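Long-range contacts in transcriptional regulator, MarR/EmrR family (Clostridium acetobutylicum, PDB 3JW4), which probably binds DNA as a transcription factor of the MarR family, whose members carry a winged helix-turn-helix domain: residues 84-90 against 101-107; 47-51 against 107-111. All coordinates share one frame. Residue numbers count along the deposited sequence, not the author numbering.

Contact 1 of 2, residues 84-90 against 101-107; sequences KGYIERR and IYVLPKG
Strands 87-90 and 101-103 run antiparallel, their axes 4.7 Å apart at closest approach and 143° between N-to-C directions. Glu88 and Tyr102 form the hydrogen-bonded pair (Glu88 N to Tyr102 O and Tyr102 N to Glu88 O, both 2.9 Å; CA-CA 5.5 Å), flanked by the non-hydrogen-bonded pairs Ile87-Val103 (CA-CA 4.3 Å) and Arg89-Ile101 (4.5 Å). Beyond the strands, Leu104 N, at the N-cap position of helix 105-126, donates to Tyr86 O (2.9 Å). Gly85, with phi 87° and psi 21°, closes helix 74-83 in a Schellman motif. Lys106, t at all four chi angles, carries NZ to Lys84 O (2.8 Å), and Lys106 CE lies 3.6 Å from Tyr86 CE1.

This hairpin is the wing of the winged helix-turn-helix fold of the MarR family, an element that in relatives commonly approaches the DNA minor groove.

Apolar contacts occupy the face bearing Ile87, Arg89, Ile101 and Val103: Ile87 CD1 meets Ile101 CG2 at 4.1 Å, Ile87 CG2 meets Val103 CG2 at 4.3 Å, and helices 41-53 and 74-83 cover them. Arg89 instead pairs its guanidinium with Glu82.

The other face carries Glu88 and Tyr102, with Leu104 CD2 3.6 Å from Glu88 CD. Arg90 (chi1 m, chi2 t) lays its guanidinium flat on the Tyr102 ring, planes at 8° and Arg90 CZ 3.8 Å from the ring centroid, a stacked cation-pi pair. Arg90 NE also forms a salt bridge with Glu88 OE2 (2.6 Å), and one water joins Glu88 OE2 (2.9 Å), Arg90 NH2 (2.6 Å) and Val103 O (2.8 Å).

Contact 2 of 2, residues 47-51 against 107-111; sequences IGYIY and GAALV
Within the winged helix-turn-helix domain, helix 41-53 packs across the start of helix 105-126, the long helix that follows the wing. The short segments 47-51 and 107-111, both regular alpha-helix, cross at -116° with axes 9.8 Å apart; the nearest CA pairs are Gly48-Val111 (5.7 Å) and Tyr51-Ala108 (7.0 Å). Val111 has the most surface covered. Its CA-to-CB bond points toward helix 41-53, and with chi1 at 154° its CG2 lies 3.9 Å from Gly48 N and 4.1 Å from Tyr51 CB; the 3.2 Å from Val111 CG2 to Ile47 CG2 is unusually short for two methyl carbons. Ile47, rotamer m,t, also points toward the other helix; its CG2 is 4.0 Å from Gly107 O, and its CD1 end faces Leu110, which in turn touches Leu39 and Tyr86. Tyr51 (chi1 -172°, chi2 60°) reaches along the side of helix 105-126, and its OH is hydrogen-bonded to a bound glycerol. Across the helices, its ring meets Ala108 obliquely, with Tyr51 CE1 3.8 Å from Ala108 CB.

Gly107 belongs to both contacts: in contact 1 Gly107 CA makes a CA-H...O contact with Tyr86 O (3.5 Å), just ahead of strand 87-90, and in contact 2 it starts the turn of helix 105-126 that meets helix 41-53. The centres of the two contacts lie about 8 Å apart. Val103 is the residue through which they touch: Val103 CG2 is 3.6 Å from Tyr51 N and also 3.6 Å from Ile50 CG2, while Val103 CG1 packs 3.1 Å from Ala108 N. One strand residue thus touches both helices of contact 2, tying the wing to the helical part of the domain. Glycerol, probably from the crystallisation liquor, is hydrogen-bonded to Val103 O in contact 1 and to Tyr51 OH in contact 2.

Contact 1 of 2, residues 84-90 against 101-107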
loop_
_atom_site.group_PDB
_atom_site.type_symbol
_atom_site.label_atom_id
_atom_site.label_comp_id
_atom_site.label_asym_id
_atom_site.label_seq_id
_atom_site.Cartn_x
_atom_site.Cartn_y
_atom_site.Cartn_z
ATOM N N LYS B 84 25.832 2.986 10.003
ATOM C CA LYS B 84 25.859 1.609 10.450
ATOM C C LYS B 84 26.872 0.746 9.661
ATOM O O LYS B 84 27.017 -0.430 9.947
ATOM C CB LYS B 84 24.440 1.008 10.394
ATOM C CG LYS B 84 23.478 1.502 11.490
ATOM C CD LYS B 84 22.043 0.989 11.267
ATOM C CE LYS B 84 21.129 1.285 12.450
ATOM N NZ LYS B 84 19.625 1.209 12.188
ATOM N N GLY B 85 27.549 1.319 8.678
ATOM C CA GLY B 85 28.643 0.659 7.990
ATOM C C GLY B 85 28.185 -0.201 6.821
ATOM O O GLY B 85 28.909 -1.093 6.412
ATOM N N TYR B 86 26.991 0.061 6.284
ATOM C CA TYR B 86 26.417 -0.765 5.216
ATOM C C TYR B 86 26.723 -0.221 3.828
ATOM O O TYR B 86 26.739 -0.971 2.880
ATOM C CB TYR B 86 24.904 -0.879 5.351
ATOM C CG TYR B 86 24.398 -1.559 6.608
ATOM C CD1 TYR B 86 24.906 -2.765 7.025
ATOM C CD2 TYR B 86 23.343 -1.014 7.328
ATOM C CE1 TYR B 86 24.403 -3.408 8.180
ATOM C CE2 TYR B 86 22.810 -1.654 8.479
ATOM C CZ TYR B 86 23.353 -2.837 8.892
ATOM O OH TYR B 86 22.846 -3.469 9.977
ATOM N N ILE B 87 26.886 1.088 3.708
ATOM C CA ILE B 87 27.186 1.731 2.435
ATOM C C ILE B 87 28.258 2.776 2.657
ATOM O O ILE B 87 28.485 3.207 3.800
ATOM C CB ILE B 87 25.959 2.394 1.797
ATOM C CG1 ILE B 87 25.444 3.562 2.646
ATOM C CG2 ILE B 87 24.788 1.354 1.541
ATOM C CD1 ILE B 87 24.323 4.373 1.985
ATOM N N GLU B 88 28.923 3.163 1.574
ATOM C CA GLU B 88 29.930 4.225 1.586
ATOM C C GLU B 88 29.762 5.060 0.324
ATOM O O GLU B 88 29.125 4.632 -0.641
ATOM C CB GLU B 88 31.354 3.671 1.629
ATOM C CG GLU B 88 31.697 2.806 0.439
ATOM C CD GLU B 88 33.187 2.462 0.282
ATOM O OE1 GLU B 88 34.015 2.844 1.148
ATOM O OE2 GLU B 88 33.512 1.796 -0.738
ATOM N N ARG B 89 30.348 6.237 0.351
ATOM C CA ARG B 89 30.369 7.122 -0.789
ATOM C C ARG B 89 31.806 7.208 -1.226
ATOM O O ARG B 89 32.665 7.526 -0.435
ATOM C CB ARG B 89 29.825 8.485 -0.407
ATOM C CG ARG B 89 28.337 8.430 -0.008
ATOM C CD ARG B 89 27.927 9.661 0.812
ATOM N NE ARG B 89 26.523 10.019 0.563
ATOM C CZ ARG B 89 25.536 10.029 1.466
ATOM N NH1 ARG B 89 25.743 9.702 2.737
ATOM N NH2 ARG B 89 24.308 10.386 1.087
ATOM N N ARG B 90 32.064 6.865 -2.475
ATOM C CA ARG B 90 33.410 6.851 -3.019
ATOM C C ARG B 90 33.559 7.938 -4.051
ATOM O O ARG B 90 32.683 8.112 -4.904
ATOM C CB ARG B 90 33.700 5.530 -3.726
ATOM C CG ARG B 90 33.745 4.296 -2.853
ATOM C CD ARG B 90 34.270 3.135 -3.696
ATOM N NE ARG B 90 33.757 1.822 -3.298
ATOM C CZ ARG B 90 33.801 0.743 -4.088
ATOM N NH1 ARG B 90 34.319 0.822 -5.314
ATOM N NH2 ARG B 90 33.337 -0.425 -3.669
ATOM N N ILE B 101 27.667 5.960 -4.699
ATOM C CA ILE B 101 27.278 5.214 -3.523
ATOM C C ILE B 101 27.509 3.707 -3.796
ATOM O O ILE B 101 27.114 3.183 -4.872
ATOM C CB ILE B 101 25.793 5.528 -3.161
ATOM C CG1 ILE B 101 25.610 7.048 -2.947
ATOM C CG2 ILE B 101 25.348 4.732 -1.952
ATOM C CD1 ILE B 101 24.184 7.504 -2.944
ATOM N N TYR B 102 28.201 3.039 -2.879
ATOM C CA TYR B 102 28.440 1.607 -2.980
ATOM C C TYR B 102 28.045 0.899 -1.701
ATOM O O TYR B 102 28.060 1.489 -0.652
ATOM C CB TYR B 102 29.909 1.331 -3.246
ATOM C CG TYR B 102 30.376 1.825 -4.582
ATOM C CD1 TYR B 102 30.776 3.143 -4.744
ATOM C CD2 TYR B 102 30.413 0.988 -5.679
ATOM C CE1 TYR B 102 31.221 3.608 -5.969
ATOM C CE2 TYR B 102 30.841 1.460 -6.930
ATOM C CZ TYR B 102 31.242 2.772 -7.049
ATOM O OH TYR B 102 31.684 3.277 -8.244
ATOM N N VAL B 103 27.677 -0.366 -1.808
ATOM C CA VAL B 103 27.448 -1.193 -0.649
ATOM C C VAL B 103 28.804 -1.677 -0.110
ATOM O O VAL B 103 29.744 -1.952 -0.836
ATOM C CB VAL B 103 26.493 -2.334 -1.003
ATOM C CG1 VAL B 103 26.209 -3.178 0.150
ATOM C CG2 VAL B 103 25.141 -1.710 -1.467
ATOM N N LEU B 104 28.945 -1.677 1.194
ATOM C CA LEU B 104 30.140 -2.286 1.785
ATOM C C LEU B 104 29.851 -3.784 2.027
ATOM O O LEU B 104 28.698 -4.172 2.004
ATOM C CB LEU B 104 30.436 -1.556 3.090
ATOM C CG LEU B 104 31.051 -0.172 2.960
ATOM C CD1 LEU B 104 30.969 0.622 4.313
ATOM C CD2 LEU B 104 32.498 -0.296 2.492
ATOM N N PRO B 105 30.880 -4.620 2.330
ATOM C CA PRO B 105 30.573 -6.038 2.582
ATOM C C PRO B 105 29.516 -6.343 3.657
ATOM O O PRO B 105 28.645 -7.217 3.451
ATOM C CB PRO B 105 31.938 -6.638 2.945
ATOM C CG PRO B 105 32.917 -5.797 2.133
ATOM C CD PRO B 105 32.314 -4.408 2.076
ATOM N N LYS B 106 29.533 -5.627 4.762
ATOM C CA LYS B 106 28.473 -5.793 5.749
ATOM C C LYS B 106 27.066 -5.535 5.133
ATOM O O LYS B 106 26.070 -6.186 5.465
ATOM C CB LYS B 106 28.726 -4.828 6.899
ATOM C CG LYS B 106 27.752 -4.895 8.075
ATOM C CD LYS B 106 28.172 -3.829 9.112
ATOM C CE LYS B 106 27.297 -3.784 10.287
ATOM N NZ LYS B 106 27.816 -2.800 11.267
ATOM N N GLY B 107 27.008 -4.590 4.227
ATOM C CA GLY B 107 25.745 -4.254 3.543
ATOM C C GLY B 107 25.362 -5.309 2.507
ATOM O O GLY B 107 24.179 -5.638 2.381
HETATM O O HOH W 1 32.263 -0.790 -1.320
HETATM O O HOH W 2 34.812 2.508 -7.559
#

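Contact 2 of 2, residues 47-51 against 107-111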
loop_
_atom_site.group_PDB
_atom_site.type_symbol
_atom_site.label_atom_id
_atom_site.label_comp_id
_atom_site.label_asym_id
_atom_site.label_seq_id
_atom_site.Cartn_x
_atom_site.Cartn_y
_atom_site.Cartn_z
ATOM N N ILE B 47 18.998 -0.485 -0.281
ATOM C CA ILE B 47 20.291 -1.180 -0.303
ATOM C C ILE B 47 20.399 -2.136 -1.506
ATOM O O ILE B 47 21.429 -2.193 -2.147
ATOM C CB ILE B 47 20.570 -2.014 0.934
ATOM C CG1 ILE B 47 20.572 -1.205 2.182
ATOM C CG2 ILE B 47 22.032 -2.547 0.899
ATOM C CD1 ILE B 47 20.824 -2.074 3.397
ATOM N N GLY B 48 19.349 -2.926 -1.746
ATOM C CA GLY B 48 19.277 -3.798 -2.912
ATOM C C GLY B 48 19.509 -3.051 -4.223
ATOM O O GLY B 48 20.255 -3.504 -5.074
ATOM N N TYR B 49 18.843 -1.920 -4.393
ATOM C CA TYR B 49 18.959 -1.129 -5.616
ATOM C C TYR B 49 20.409 -0.659 -5.749
ATOM O O TYR B 49 21.008 -0.730 -6.820
ATOM C CB TYR B 49 18.004 0.086 -5.574
ATOM C CG TYR B 49 18.053 0.911 -6.837
ATOM C CD1 TYR B 49 17.354 0.496 -7.983
ATOM C CD2 TYR B 49 18.857 2.038 -6.929
ATOM C CE1 TYR B 49 17.427 1.215 -9.184
ATOM C CE2 TYR B 49 18.942 2.780 -8.142
ATOM C CZ TYR B 49 18.218 2.355 -9.254
ATOM O OH TYR B 49 18.270 3.056 -10.433
ATOM N N ILE B 50 20.997 -0.212 -4.643
ATOM C CA ILE B 50 22.368 0.232 -4.683
ATOM C C ILE B 50 23.284 -0.932 -5.062
ATOM O O ILE B 50 24.092 -0.810 -5.962
ATOM C CB ILE B 50 22.844 0.853 -3.381
ATOM C CG1 ILE B 50 22.048 2.101 -3.009
ATOM C CG2 ILE B 50 24.296 1.206 -3.489
ATOM C CD1 ILE B 50 22.244 2.518 -1.555
ATOM N N TYR B 51 23.134 -2.067 -4.401
ATOM C CA TYR B 51 23.950 -3.230 -4.700
ATOM C C TYR B 51 23.864 -3.623 -6.196
ATOM O O TYR B 51 24.868 -3.883 -6.824
ATOM C CB TYR B 51 23.520 -4.415 -3.837
ATOM C CG TYR B 51 24.435 -5.623 -3.929
ATOM C CD1 TYR B 51 25.754 -5.516 -3.576
ATOM C CD2 TYR B 51 23.970 -6.861 -4.358
ATOM C CE1 TYR B 51 26.604 -6.580 -3.641
ATOM C CE2 TYR B 51 24.833 -7.965 -4.427
ATOM C CZ TYR B 51 26.162 -7.797 -4.056
ATOM O OH TYR B 51 27.100 -8.804 -4.089
ATOM N N GLY B 107 27.008 -4.590 4.227
ATOM C CA GLY B 107 25.745 -4.254 3.543
ATOM C C GLY B 107 25.362 -5.309 2.507
ATOM O O GLY B 107 24.179 -5.638 2.381
ATOM N N ALA B 108 26.351 -5.861 1.790
ATOM C CA ALA B 108 26.091 -6.980 0.864
ATOM C C ALA B 108 25.520 -8.198 1.620
ATOM O O ALA B 108 24.552 -8.808 1.166
ATOM C CB ALA B 108 27.374 -7.344 0.026
ATOM N N ALA B 109 26.084 -8.534 2.780
ATOM C CA ALA B 109 25.532 -9.603 3.635
ATOM C C ALA B 109 24.080 -9.291 4.047
ATOM O O ALA B 109 23.214 -10.163 3.983
ATOM C CB ALA B 109 26.429 -9.841 4.894
ATOM N N LEU B 110 23.799 -8.042 4.405
ATOM C CA LEU B 110 22.444 -7.618 4.777
ATOM C C LEU B 110 21.431 -7.672 3.601
ATOM O O LEU B 110 20.280 -8.037 3.814
ATOM C CB LEU B 110 22.487 -6.204 5.334
ATOM C CG LEU B 110 21.257 -5.539 5.945
ATOM C CD1 LEU B 110 21.094 -5.937 7.344
ATOM C CD2 LEU B 110 21.390 -4.010 5.835
ATOM N N VAL B 111 21.860 -7.302 2.388
ATOM C CA VAL B 111 21.027 -7.410 1.198
ATOM C C VAL B 111 20.516 -8.848 1.079
ATOM O O VAL B 111 19.360 -9.088 0.807
ATOM C CB VAL B 111 21.825 -7.067 -0.084
ATOM C CG1 VAL B 111 21.206 -7.765 -1.312
ATOM C CG2 VAL B 111 21.892 -5.553 -0.303
#